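Leucine aminopeptidase (Fimbriiglobus ruber, PDB 7D1B) is a zinc-binding glutaminyl cyclase of the M28 peptidase family that probably converts the N-terminal glutamine of peptides to pyroglutamate. Local coordinates at residues D132-A137 with G186-L191; R100-R105 with G201-F206; K148-A153 with L311-D316; R94-V99 with D109-I114. All coordinates share one frame; numbering follows the deposited sequence.

Contact 1: residues D132-A137 with G186-L191. With ZN (zinc ion), chain B.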
loop_
_atom_site.group_PDB
_atom_site.type_symbol
_atom_site.label_atom_id
_atom_site.label_comp_id
_atom_site.label_asym_id
_atom_site.label_seq_id
_atom_site.Cartn_x
_atom_site.Cartn_y
_atom_site.Cartn_z
ATOM N N ASP A 132 -0.617 -3.517 8.861
ATOM C CA ASP A 132 -1.277 -4.307 9.890
ATOM C C ASP A 132 -2.138 -5.369 9.221
ATOM O O ASP A 132 -2.579 -5.208 8.086
ATOM C CB ASP A 132 -2.124 -3.416 10.799
ATOM C CG ASP A 132 -3.301 -2.784 10.068
ATOM O OD1 ASP A 132 -3.099 -2.164 8.987
ATOM O OD2 ASP A 132 -4.436 -2.874 10.589
ATOM N N THR A 133 -2.381 -6.469 9.917
ATOM C CA THR A 133 -3.288 -7.483 9.396
ATOM C C THR A 133 -4.560 -7.501 10.226
ATOM O O THR A 133 -4.532 -7.317 11.451
ATOM C CB THR A 133 -2.645 -8.872 9.293
ATOM O OG1 THR A 133 -2.225 -9.339 10.586
ATOM C CG2 THR A 133 -1.446 -8.847 8.340
ATOM N N ARG A 134 -5.677 -7.726 9.558
ATOM C CA ARG A 134 -6.966 -7.728 10.229
ATOM C C ARG A 134 -6.999 -8.843 11.275
ATOM O O ARG A 134 -6.486 -9.938 11.031
ATOM C CB ARG A 134 -8.053 -7.984 9.195
ATOM C CG ARG A 134 -9.441 -7.609 9.651
ATOM C CD ARG A 134 -10.450 -7.877 8.535
ATOM N NE ARG A 134 -11.801 -7.574 8.969
ATOM C CZ ARG A 134 -12.458 -6.440 8.747
ATOM N NH1 ARG A 134 -13.682 -6.292 9.254
ATOM N NH2 ARG A 134 -11.900 -5.447 8.063
ATOM N N PRO A 135 -7.605 -8.612 12.442
ATOM C CA PRO A 135 -7.554 -9.647 13.488
ATOM C C PRO A 135 -8.215 -10.951 13.095
ATOM O O PRO A 135 -7.812 -12.003 13.604
ATOM C CB PRO A 135 -8.232 -8.975 14.691
ATOM C CG PRO A 135 -7.912 -7.501 14.486
ATOM C CD PRO A 135 -8.052 -7.314 12.981
ATOM N N ALA A 136 -9.214 -10.921 12.218
ATOM C CA ALA A 136 -9.924 -12.132 11.842
ATOM C C ALA A 136 -10.334 -12.042 10.384
ATOM O O ALA A 136 -10.525 -10.946 9.840
ATOM C CB ALA A 136 -11.178 -12.353 12.705
ATOM N N ALA A 137 -10.495 -13.216 9.770
ATOM C CA ALA A 137 -10.980 -13.335 8.393
ATOM C C ALA A 137 -12.504 -13.222 8.437
ATOM O O ALA A 137 -13.242 -14.207 8.379
ATOM C CB ALA A 137 -10.529 -14.659 7.794
ATOM N N GLY A 186 -2.651 0.152 11.434
ATOM C CA GLY A 186 -3.998 0.396 11.914
ATOM C C GLY A 186 -5.010 0.707 10.837
ATOM O O GLY A 186 -5.987 1.423 11.096
ATOM N N GLU A 187 -4.830 0.164 9.626
ATOM C CA GLU A 187 -5.886 0.333 8.636
ATOM C C GLU A 187 -7.139 -0.424 9.044
ATOM O O GLU A 187 -8.251 0.072 8.856
ATOM C CB GLU A 187 -5.447 -0.116 7.248
ATOM C CG GLU A 187 -6.485 0.233 6.181
ATOM C CD GLU A 187 -7.108 -0.950 5.558
ATOM O OE1 GLU A 187 -6.486 -2.028 5.515
ATOM O OE2 GLU A 187 -8.252 -0.788 5.102
ATOM N N GLU A 188 -6.984 -1.636 9.569
ATOM C CA GLU A 188 -8.141 -2.472 9.858
ATOM C C GLU A 188 -7.883 -3.332 11.095
ATOM O O GLU A 188 -7.968 -4.568 11.077
ATOM C CB GLU A 188 -8.617 -3.242 8.628
ATOM C CG GLU A 188 -7.610 -4.151 7.980
ATOM C CD GLU A 188 -8.223 -4.840 6.769
ATOM O OE1 GLU A 188 -9.484 -4.785 6.607
ATOM O OE2 GLU A 188 -7.473 -5.423 5.940
ATOM N N TYR A 189 -7.639 -2.639 12.209
ATOM C CA TYR A 189 -7.525 -3.253 13.527
ATOM C C TYR A 189 -8.936 -3.507 14.060
ATOM O O TYR A 189 -9.393 -2.904 15.036
ATOM C CB TYR A 189 -6.704 -2.330 14.419
ATOM C CG TYR A 189 -6.500 -2.809 15.833
ATOM C CD1 TYR A 189 -5.896 -4.028 16.097
ATOM C CD2 TYR A 189 -6.900 -2.028 16.911
ATOM C CE1 TYR A 189 -5.710 -4.470 17.405
ATOM C CE2 TYR A 189 -6.708 -2.453 18.219
ATOM C CZ TYR A 189 -6.102 -3.680 18.460
ATOM O OH TYR A 189 -5.880 -4.140 19.740
ATOM N N ILE A 190 -9.652 -4.389 13.369
ATOM C CA ILE A 190 -11.086 -4.561 13.583
ATOM C C ILE A 190 -11.297 -5.737 14.526
ATOM O O ILE A 190 -11.226 -6.906 14.122
ATOM C CB ILE A 190 -11.845 -4.748 12.268
ATOM C CG1 ILE A 190 -11.539 -3.616 11.281
ATOM C CG2 ILE A 190 -13.354 -4.879 12.550
ATOM C CD1 ILE A 190 -11.753 -2.186 11.805
ATOM N N LEU A 191 -11.565 -5.429 15.796
ATOM C CA LEU A 191 -11.883 -6.456 16.775
ATOM C C LEU A 191 -13.373 -6.733 16.815
ATOM O O LEU A 191 -13.782 -7.878 17.035
ATOM C CB LEU A 191 -11.348 -6.041 18.154
ATOM C CG LEU A 191 -9.819 -5.876 18.198
ATOM C CD1 LEU A 191 -9.360 -5.178 19.477
ATOM C CD2 LEU A 191 -9.112 -7.223 18.042
HETATM ZN ZN ZN B . -8.482 -6.144 4.435
HETATM O O HOH W 1 -5.481 -7.210 6.765
HETATM O O HOH W 2 -9.222 -4.924 2.885
#
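Asp132 receives two consecutive backbone N-H groups of the facing loop, one on each carboxylate oxygen. Glu188 N meets Asp132 OD2 on its syn lone pair at 3.0 Å, in a fairly straight bond (165°). Glu187 N comes to OD1 from above the carboxylate plane, and OD1 also pairs with His130. Close by, Arg134 reaches out as an extended chain, its CG anti to the backbone N (chi1 -163°), and NH2 forms a salt bridge of 2.9 Å to OE1 of Glu188. The guanidinium and carboxylate planes stand 85° apart. Ile190 CG1 lies over one guanidinium face, while Tyr204 and His138 take further N-H groups, which limits rotation of the arginine. Glu188 OE2 binds the zinc ion at 2.0 Å; water 1 donates to this oxygen and accepts from Arg134 N. Arg134 is thus a second-shell residue positioning a zinc ligand. Pro135 CD still packs closely on Glu188 O, but beyond it the fit slackens toward solvent: Pro135 CG meets CD2 of exposed Leu191 at 3.8 Å and Tyr189 CD1 at 4.3 Å. The loops leave adjacent parallel strands, 123-130 and 178-184, for helices 153-167 and 206-218; Asp155 of the former helix and His309 complete the protein's share of the zinc site.

Contact 2: residues R100-R105 with G201-F206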
loop_
_atom_site.group_PDB
_atom_site.type_symbol
_atom_site.label_atom_id
_atom_site.label_comp_id
_atom_site.label_asym_id
_atom_site.label_seq_id
_atom_site.Cartn_x
_atom_site.Cartn_y
_atom_site.Cartn_z
ATOM N N ARG A 100 -7.246 4.646 20.682
ATOM C CA ARG A 100 -8.188 3.743 21.335
ATOM C C ARG A 100 -9.164 3.253 20.273
ATOM O O ARG A 100 -9.934 4.042 19.721
ATOM C CB ARG A 100 -8.952 4.443 22.465
ATOM C CG ARG A 100 -9.837 3.469 23.216
ATOM C CD ARG A 100 -10.746 4.149 24.240
ATOM N NE ARG A 100 -11.739 5.047 23.635
ATOM C CZ ARG A 100 -12.870 4.647 23.059
ATOM N NH1 ARG A 100 -13.156 3.343 22.959
ATOM N NH2 ARG A 100 -13.719 5.550 22.580
ATOM N N GLN A 101 -9.142 1.957 19.989
ATOM C CA GLN A 101 -10.132 1.423 19.063
ATOM C C GLN A 101 -11.509 1.446 19.737
ATOM O O GLN A 101 -11.620 1.338 20.957
ATOM C CB GLN A 101 -9.717 0.015 18.639
ATOM C CG GLN A 101 -10.621 -0.687 17.625
ATOM C CD GLN A 101 -10.876 0.123 16.360
ATOM O OE1 GLN A 101 -11.634 1.091 16.374
ATOM N NE2 GLN A 101 -10.240 -0.266 15.254
ATOM N N ARG A 102 -12.570 1.612 18.938
ATOM C CA ARG A 102 -13.892 1.926 19.478
ATOM C C ARG A 102 -14.362 0.906 20.498
ATOM O O ARG A 102 -14.944 1.277 21.523
ATOM C CB ARG A 102 -14.921 2.014 18.361
ATOM C CG ARG A 102 -14.705 3.159 17.381
ATOM C CD ARG A 102 -15.799 3.127 16.326
ATOM N NE ARG A 102 -15.643 4.200 15.357
ATOM C CZ ARG A 102 -15.944 4.084 14.067
ATOM N NH1 ARG A 102 -16.391 2.935 13.576
ATOM N NH2 ARG A 102 -15.761 5.117 13.266
ATOM N N SER A 103 -14.142 -0.383 20.232
ATOM C CA SER A 103 -14.650 -1.466 21.061
ATOM C C SER A 103 -13.796 -1.719 22.290
ATOM O O SER A 103 -14.168 -2.574 23.097
ATOM C CB SER A 103 -14.725 -2.753 20.226
ATOM O OG SER A 103 -13.427 -3.148 19.794
ATOM N N GLN A 104 -12.682 -0.999 22.465
ATOM C CA GLN A 104 -11.713 -1.262 23.519
ATOM C C GLN A 104 -11.563 -0.071 24.450
ATOM O O GLN A 104 -11.829 1.064 24.066
ATOM C CB GLN A 104 -10.346 -1.556 22.897
ATOM C CG GLN A 104 -10.415 -2.623 21.795
ATOM C CD GLN A 104 -10.904 -3.982 22.308
ATOM O OE1 GLN A 104 -10.348 -4.533 23.259
ATOM N NE2 GLN A 104 -11.937 -4.528 21.670
ATOM N N ARG A 105 -11.097 -0.322 25.678
ATOM C CA ARG A 105 -10.637 0.776 26.523
ATOM C C ARG A 105 -9.138 0.978 26.458
ATOM O O ARG A 105 -8.666 2.105 26.642
ATOM C CB ARG A 105 -11.051 0.571 27.978
ATOM C CG ARG A 105 -12.527 0.627 28.160
ATOM C CD ARG A 105 -12.885 0.904 29.600
ATOM N NE ARG A 105 -14.274 1.333 29.669
ATOM C CZ ARG A 105 -15.300 0.484 29.658
ATOM N NH1 ARG A 105 -15.065 -0.824 29.624
ATOM N NH2 ARG A 105 -16.565 0.904 29.647
ATOM N N GLY A 201 -19.410 -0.948 14.078
ATOM C CA GLY A 201 -18.213 -1.675 14.437
ATOM C C GLY A 201 -17.019 -0.744 14.598
ATOM O O GLY A 201 -17.134 0.485 14.758
ATOM N N ASP A 202 -15.843 -1.361 14.591
ATOM C CA ASP A 202 -14.579 -0.668 14.789
ATOM C C ASP A 202 -14.168 0.252 13.639
ATOM O O ASP A 202 -14.641 0.138 12.497
ATOM C CB ASP A 202 -13.501 -1.662 15.190
ATOM C CG ASP A 202 -13.584 -2.066 16.646
ATOM O OD1 ASP A 202 -14.212 -1.326 17.443
ATOM O OD2 ASP A 202 -13.022 -3.129 16.991
ATOM N N LYS A 203 -13.246 1.163 13.961
ATOM C CA LYS A 203 -12.783 2.224 13.075
ATOM C C LYS A 203 -11.606 1.783 12.214
ATOM O O LYS A 203 -10.709 1.078 12.681
ATOM C CB LYS A 203 -12.353 3.409 13.949
ATOM C CG LYS A 203 -11.790 4.579 13.171
ATOM C CD LYS A 203 -11.568 5.811 14.050
ATOM C CE LYS A 203 -10.611 6.816 13.378
ATOM N NZ LYS A 203 -11.080 7.262 12.028
ATOM N N TYR A 204 -11.591 2.267 10.976
ATOM C CA TYR A 204 -10.538 2.038 9.992
ATOM C C TYR A 204 -9.623 3.255 9.880
ATOM O O TYR A 204 -9.984 4.375 10.256
ATOM C CB TYR A 204 -11.176 1.786 8.620
ATOM C CG TYR A 204 -11.869 0.467 8.470
ATOM C CD1 TYR A 204 -13.096 0.216 9.072
ATOM C CD2 TYR A 204 -11.316 -0.522 7.657
ATOM C CE1 TYR A 204 -13.741 -1.011 8.896
ATOM C CE2 TYR A 204 -11.938 -1.737 7.479
ATOM C CZ TYR A 204 -13.154 -1.977 8.087
ATOM O OH TYR A 204 -13.742 -3.203 7.871
ATOM N N PHE A 205 -8.433 3.023 9.319
ATOM C CA PHE A 205 -7.593 4.085 8.757
ATOM C C PHE A 205 -6.841 4.928 9.784
ATOM O O PHE A 205 -6.515 6.089 9.505
ATOM C CB PHE A 205 -8.348 5.002 7.765
ATOM C CG PHE A 205 -9.197 4.243 6.793
ATOM C CD1 PHE A 205 -8.666 3.168 6.075
ATOM C CD2 PHE A 205 -10.534 4.568 6.617
ATOM C CE1 PHE A 205 -9.459 2.435 5.216
ATOM C CE2 PHE A 205 -11.342 3.842 5.744
ATOM C CZ PHE A 205 -10.811 2.773 5.056
ATOM N N PHE A 206 -6.473 4.362 10.937
ATOM C CA PHE A 206 -5.736 5.163 11.915
ATOM C C PHE A 206 -4.415 5.676 11.358
ATOM O O PHE A 206 -4.050 6.837 11.577
ATOM C CB PHE A 206 -5.464 4.352 13.173
ATOM C CG PHE A 206 -6.667 4.133 14.044
ATOM C CD1 PHE A 206 -7.256 5.197 14.725
ATOM C CD2 PHE A 206 -7.170 2.851 14.239
ATOM C CE1 PHE A 206 -8.350 4.983 15.577
ATOM C CE2 PHE A 206 -8.247 2.640 15.090
ATOM C CZ PHE A 206 -8.826 3.701 15.751
#
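Gln101 OE1 is gripped by two backbone N-H groups, one from each segment. Arg102 N approaches in the carbonyl plane on a lone pair, while Lys203 N comes to Gln101 OE1, at 2.9 Å, from above that plane. Gln101 NE2 reaches Lys203 O, also 2.9 Å away, in an almost linear bond (175°), so the one amide satisfies both N-H and C=O of Lys203. NE2 has a second acceptor in Tyr189 O, and it faces the edge of the Phe206 ring at CE2. The chain bends at chi2 (54°), and the amide lies stacked on the Asp202 carboxylate, their planes 7° apart. That carboxylate in turn receives Ser103 twice, N on OD1 and Ser103 OG on the syn lone pair of Asp202 OD2 at 2.8 Å; Leu191 N and Asp192 N add to OD2. Arg102 NH1 donates to Gly201 O at 2.8 Å, and its guanidinium has Lys203 CB over the centre of one face. The lysine amine itself leads off to Glu209. Gln101 to Gln104 form a type I turn between hairpin strands 91-99 and 108-117, and the contact ties this turn to the lead-in of helix 206-218, with Phe205 at its N-cap position.

Contact 3: residues K148-A153 with L311-D316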
loop_
_atom_site.group_PDB
_atom_site.type_symbol
_atom_site.label_atom_id
_atom_site.label_comp_id
_atom_site.label_asym_id
_atom_site.label_seq_id
_atom_site.Cartn_x
_atom_site.Cartn_y
_atom_site.Cartn_z
ATOM N N LYS A 148 -9.005 -18.363 13.845
ATOM C CA LYS A 148 -7.790 -18.859 13.222
ATOM C C LYS A 148 -6.938 -17.708 12.699
ATOM O O LYS A 148 -7.455 -16.626 12.408
ATOM C CB LYS A 148 -8.153 -19.795 12.068
ATOM C CG LYS A 148 -8.915 -21.031 12.555
ATOM C CD LYS A 148 -9.283 -21.971 11.422
ATOM C CE LYS A 148 -9.895 -23.262 11.946
ATOM N NZ LYS A 148 -10.298 -24.157 10.829
ATOM N N PRO A 149 -5.625 -17.908 12.584
ATOM C CA PRO A 149 -4.756 -16.811 12.130
ATOM C C PRO A 149 -5.022 -16.455 10.674
ATOM O O PRO A 149 -5.121 -17.329 9.805
ATOM C CB PRO A 149 -3.338 -17.365 12.327
ATOM C CG PRO A 149 -3.497 -18.845 12.436
ATOM C CD PRO A 149 -4.855 -19.086 13.028
ATOM N N PHE A 150 -5.128 -15.157 10.413
ATOM C CA PHE A 150 -5.441 -14.629 9.088
ATOM C C PHE A 150 -4.160 -14.048 8.481
ATOM O O PHE A 150 -3.622 -13.050 8.985
ATOM C CB PHE A 150 -6.553 -13.584 9.203
ATOM C CG PHE A 150 -6.823 -12.833 7.926
ATOM C CD1 PHE A 150 -7.104 -13.500 6.733
ATOM C CD2 PHE A 150 -6.795 -11.453 7.918
ATOM C CE1 PHE A 150 -7.347 -12.785 5.548
ATOM C CE2 PHE A 150 -7.051 -10.733 6.742
ATOM C CZ PHE A 150 -7.312 -11.408 5.550
ATOM N N ALA A 151 -3.674 -14.667 7.392
ATOM C CA ALA A 151 -2.383 -14.303 6.816
ATOM C C ALA A 151 -2.443 -13.040 5.975
ATOM O O ALA A 151 -1.414 -12.376 5.804
ATOM C CB ALA A 151 -1.872 -15.441 5.932
ATOM N N SER A 152 -3.596 -12.716 5.400
ATOM C CA SER A 152 -3.757 -11.431 4.712
ATOM C C SER A 152 -2.719 -11.228 3.595
ATOM O O SER A 152 -2.191 -10.137 3.431
ATOM C CB SER A 152 -3.690 -10.287 5.735
ATOM O OG SER A 152 -4.223 -9.089 5.234
ATOM N N ALA A 153 -2.426 -12.272 2.809
ATOM C CA ALA A 153 -1.288 -12.191 1.886
ATOM C C ALA A 153 -1.444 -11.078 0.852
ATOM O O ALA A 153 -0.474 -10.379 0.545
ATOM C CB ALA A 153 -1.089 -13.514 1.165
ATOM N N LEU A 311 -9.640 -17.019 5.052
ATOM C CA LEU A 311 -8.407 -17.685 5.463
ATOM C C LEU A 311 -7.568 -18.129 4.277
ATOM O O LEU A 311 -6.362 -18.367 4.438
ATOM C CB LEU A 311 -8.718 -18.883 6.355
ATOM C CG LEU A 311 -9.328 -18.491 7.700
ATOM C CD1 LEU A 311 -9.855 -19.721 8.418
ATOM C CD2 LEU A 311 -8.300 -17.766 8.562
ATOM N N SER A 312 -8.174 -18.241 3.095
ATOM C CA SER A 312 -7.472 -18.598 1.874
ATOM C C SER A 312 -6.701 -17.430 1.245
ATOM O O SER A 312 -6.129 -17.610 0.169
ATOM C CB SER A 312 -8.474 -19.206 0.888
ATOM O OG SER A 312 -9.600 -18.347 0.748
ATOM N N ASP A 313 -6.641 -16.263 1.884
ATOM C CA ASP A 313 -5.805 -15.162 1.398
ATOM C C ASP A 313 -4.365 -15.422 1.845
ATOM O O ASP A 313 -3.876 -14.864 2.830
ATOM C CB ASP A 313 -6.335 -13.828 1.925
ATOM C CG ASP A 313 -5.540 -12.632 1.423
ATOM O OD1 ASP A 313 -4.755 -12.786 0.457
ATOM O OD2 ASP A 313 -5.699 -11.529 2.008
ATOM N N THR A 314 -3.690 -16.298 1.106
ATOM C CA THR A 314 -2.394 -16.848 1.480
ATOM C C THR A 314 -1.396 -16.624 0.353
ATOM O O THR A 314 -1.776 -16.244 -0.760
ATOM C CB THR A 314 -2.554 -18.349 1.782
ATOM O OG1 THR A 314 -3.222 -18.982 0.685
ATOM C CG2 THR A 314 -3.358 -18.551 3.056
ATOM N N PRO A 315 -0.093 -16.844 0.611
ATOM C CA PRO A 315 0.919 -16.500 -0.409
ATOM C C PRO A 315 0.739 -17.199 -1.745
ATOM O O PRO A 315 1.159 -16.648 -2.772
ATOM C CB PRO A 315 2.243 -16.871 0.274
ATOM C CG PRO A 315 1.950 -16.612 1.718
ATOM C CD PRO A 315 0.542 -17.133 1.911
ATOM N N ASP A 316 0.140 -18.396 -1.781
ATOM C CA ASP A 316 -0.060 -19.070 -3.062
ATOM C C ASP A 316 -1.060 -18.355 -3.965
ATOM O O ASP A 316 -1.169 -18.713 -5.144
ATOM C CB ASP A 316 -0.564 -20.483 -2.819
ATOM C CG ASP A 316 -1.795 -20.492 -1.964
ATOM O OD1 ASP A 316 -1.655 -20.353 -0.731
ATOM O OD2 ASP A 316 -2.901 -20.569 -2.526
HETATM O O HOH W 3 -4.950 -17.272 6.652
#
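Leu311, Asp313 and Ala153 carry this contact between two loops. Leu311 works at the outer end: CD1 lies 3.8 Å from CD of Lys148, whose chain crosses it at about a right angle, and CD2 rests 3.4 Å from Pro149 O. Water 3 fills out the polar side here, donating to Pro149 O and Leu311 O and accepting from Ala151 N. Asp313 contributes through backbone and side chain alike. Asp313 O takes Ala153 N at 3.0 Å, nearly straight at hydrogen (173°) though the donor stands well above the carbonyl plane. Chi1 (-178°, CG anti to the backbone N) carries Asp313 CG toward the 152-153 backbone, 3.4 Å from Ala153 N. Asp313 OD2 sits 3.3 Å from Ser152 CA, and OD1 pairs with Asn154 N and Tyr305 OH. An alanine in place of Asp313 would probably leave Asn154 N and the Tyr305 hydroxyl without this partner and open a gap where the carboxylate met Ser152. Ala153 packs tightly, its CB 3.2 Å from Thr314 C and 4.0 Å from Pro315 CD. The contact joins the start of helix 153-167, which brings zinc ligand Asp155, to the loop carrying ligand His309 toward helix 320-336; helix 51-63 meets Ala153 and Pro315.

Contact 4: residues R94-V99 with D109-I114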
loop_
_atom_site.group_PDB
_atom_site.type_symbol
_atom_site.label_atom_id
_atom_site.label_comp_id
_atom_site.label_asym_id
_atom_site.label_seq_id
_atom_site.Cartn_x
_atom_site.Cartn_y
_atom_site.Cartn_z
ATOM N N ARG A 94 10.123 6.247 11.842
ATOM C CA ARG A 94 8.924 5.739 12.494
ATOM C C ARG A 94 8.014 6.899 12.870
ATOM O O ARG A 94 8.486 7.928 13.361
ATOM C CB ARG A 94 9.319 4.992 13.768
ATOM C CG ARG A 94 10.185 3.764 13.518
ATOM C CD ARG A 94 10.795 3.222 14.808
ATOM N NE ARG A 94 9.784 2.809 15.769
ATOM C CZ ARG A 94 9.230 1.601 15.807
ATOM N NH1 ARG A 94 9.584 0.665 14.933
ATOM N NH2 ARG A 94 8.307 1.333 16.725
ATOM N N GLN A 95 6.713 6.735 12.666
ATOM C CA GLN A 95 5.722 7.660 13.210
ATOM C C GLN A 95 4.948 6.879 14.255
ATOM O O GLN A 95 4.063 6.089 13.916
ATOM C CB GLN A 95 4.746 8.191 12.169
ATOM C CG GLN A 95 5.319 8.858 10.984
ATOM C CD GLN A 95 4.229 9.529 10.139
ATOM O OE1 GLN A 95 3.100 9.010 9.974
ATOM N NE2 GLN A 95 4.558 10.705 9.614
ATOM N N GLU A 96 5.293 7.085 15.520
ATOM C CA GLU A 96 4.694 6.348 16.619
ATOM C C GLU A 96 3.551 7.155 17.214
ATOM O O GLU A 96 3.680 8.363 17.426
ATOM C CB GLU A 96 5.750 6.089 17.698
ATOM C CG GLU A 96 6.924 5.235 17.212
ATOM C CD GLU A 96 7.986 5.013 18.272
ATOM O OE1 GLU A 96 7.951 5.677 19.336
ATOM O OE2 GLU A 96 8.861 4.158 18.036
ATOM N N PHE A 97 2.444 6.484 17.514
ATOM C CA PHE A 97 1.294 7.154 18.108
ATOM C C PHE A 97 0.444 6.111 18.821
ATOM O O PHE A 97 0.690 4.913 18.714
ATOM C CB PHE A 97 0.506 7.974 17.073
ATOM C CG PHE A 97 -0.089 7.164 15.939
ATOM C CD1 PHE A 97 0.692 6.715 14.881
ATOM C CD2 PHE A 97 -1.455 6.896 15.916
ATOM C CE1 PHE A 97 0.112 5.988 13.837
ATOM C CE2 PHE A 97 -2.037 6.190 14.881
ATOM C CZ PHE A 97 -1.265 5.735 13.843
ATOM N N LYS A 98 -0.541 6.578 19.585
ATOM C CA LYS A 98 -1.450 5.690 20.298
ATOM C C LYS A 98 -2.874 6.059 19.948
ATOM O O LYS A 98 -3.193 7.234 19.755
ATOM C CB LYS A 98 -1.306 5.821 21.823
ATOM C CG LYS A 98 0.037 5.371 22.351
ATOM C CD LYS A 98 0.103 5.571 23.859
ATOM C CE LYS A 98 1.526 5.469 24.384
ATOM N NZ LYS A 98 1.999 4.057 24.467
ATOM N N VAL A 99 -3.740 5.048 19.880
ATOM C CA VAL A 99 -5.161 5.292 19.657
ATOM C C VAL A 99 -5.952 4.369 20.567
ATOM O O VAL A 99 -5.419 3.425 21.140
ATOM C CB VAL A 99 -5.597 5.086 18.185
ATOM C CG1 VAL A 99 -4.797 5.976 17.263
ATOM C CG2 VAL A 99 -5.460 3.628 17.769
ATOM N N ASP A 109 -0.601 0.848 20.669
ATOM C CA ASP A 109 0.531 1.491 20.019
ATOM C C ASP A 109 0.490 1.218 18.524
ATOM O O ASP A 109 0.330 0.068 18.108
ATOM C CB ASP A 109 1.829 0.907 20.574
ATOM C CG ASP A 109 2.127 1.369 21.971
ATOM O OD1 ASP A 109 1.914 2.560 22.258
ATOM O OD2 ASP A 109 2.588 0.535 22.770
ATOM N N MET A 110 0.622 2.276 17.732
ATOM C CA MET A 110 0.660 2.211 16.282
ATOM C C MET A 110 1.962 2.835 15.810
ATOM O O MET A 110 2.474 3.789 16.421
ATOM C CB MET A 110 -0.505 3.004 15.690
ATOM C CG MET A 110 -1.835 2.491 16.122
ATOM S SD MET A 110 -2.267 1.125 15.033
ATOM C CE MET A 110 -3.976 0.793 15.527
ATOM N N THR A 111 2.473 2.325 14.690
ATOM C CA THR A 111 3.681 2.891 14.084
ATOM C C THR A 111 3.542 2.867 12.570
ATOM O O THR A 111 3.482 1.784 11.977
ATOM C CB THR A 111 4.943 2.109 14.486
ATOM O OG1 THR A 111 5.005 1.983 15.908
ATOM C CG2 THR A 111 6.205 2.832 14.001
ATOM N N ASN A 112 3.515 4.038 11.931
ATOM C CA ASN A 112 3.712 4.057 10.486
ATOM C C ASN A 112 5.211 4.015 10.208
ATOM O O ASN A 112 6.013 4.556 10.968
ATOM C CB ASN A 112 3.170 5.343 9.861
ATOM C CG ASN A 112 1.667 5.511 10.006
ATOM O OD1 ASN A 112 0.902 4.533 10.044
ATOM N ND2 ASN A 112 1.233 6.769 10.050
ATOM N N LEU A 113 5.593 3.358 9.125
ATOM C CA LEU A 113 6.998 3.309 8.719
ATOM C C LEU A 113 7.160 4.056 7.403
ATOM O O LEU A 113 6.355 3.895 6.486
ATOM C CB LEU A 113 7.450 1.863 8.533
ATOM C CG LEU A 113 8.884 1.374 8.727
ATOM C CD1 LEU A 113 9.372 1.713 10.124
ATOM C CD2 LEU A 113 9.006 -0.125 8.489
ATOM N N ILE A 114 8.192 4.882 7.303
ATOM C CA ILE A 114 8.471 5.612 6.075
ATOM C C ILE A 114 9.890 5.272 5.656
ATOM O O ILE A 114 10.830 5.474 6.427
ATOM C CB ILE A 114 8.314 7.127 6.258
ATOM C CG1 ILE A 114 6.914 7.476 6.772
ATOM C CG2 ILE A 114 8.632 7.860 4.939
ATOM C CD1 ILE A 114 6.808 8.889 7.327
HETATM O O HOH W 4 3.032 4.342 20.318
#
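Gln95 pairs with Asn112, and Phe97 with Met110, as the hydrogen-bonded pairs of an antiparallel beta ladder. Each pair exchanges two backbone bonds, among them Gln95 N to Asn112 O at 2.8 Å and Met110 N to Phe97 O at 2.8 Å. Between them, at the non-hydrogen-bonded pair Glu96 and Thr111, CA-H groups reach carbonyls of the neighbouring pairs, as Thr111 CA to Gln95 O at 3.2 Å.

Amide pairing extends the match to the side chains: Asn112 ND2 donates to Gln95 OE1 at 2.9 Å, almost straight (178°) and in the plane of both groups. Asn112 is further held by Asp185 N and Gly207 O.

Charge pairing belongs to the other face. Lys98 and Asp109 lie side by side, NZ reaching the syn lone pair of OD1 at 2.7 Å; water 4 donates to this oxygen and to Phe97 O. Arg94 grips OE2 of Glu96 side-on with NE and NH2, while Thr111 CG2 sits over the centre of its guanidinium, 3.7 Å above the plane.

The apolar part centres on a CH-pi contact. Phe97 CG stands between the backbone N and carbonyl carbon (chi1 62°), and Met110 CB lies 3.5 Å from the ring centroid. An alanine in place of Phe97 would probably leave Met110 CB without its aromatic cover and His210, on helix 206-218, without its stacking partner.

The chemistry implies a two-faced hairpin: amide and aromatic contacts turned to helix 206-218, and on the other face charges at the exposed positions while Thr111 and Leu113 pack on helix 72-87.

Overall arrangement
Contact 1 is the most buried of the four and holds the zinc ligand Glu188: charges meet inside the protein, held by backbone N-H groups and second-shell partners. Contact 3 approaches the same metal from another side, with a single direct backbone bond, a bridging water and small apolar surfaces; it shares with contact 1 the loop from strand 123-130 to helix 153-167. Contact 2 lies nearer the surface and is chiefly polar. It shares with contact 1 the loop from strand 178-184 to helix 206-218, and uses the turn joining the two strands of contact 4. Contact 4 is regular sheet, held by a backbone ladder, and meets contact 2 at Phe206. Contacts 3 and 4 do not touch.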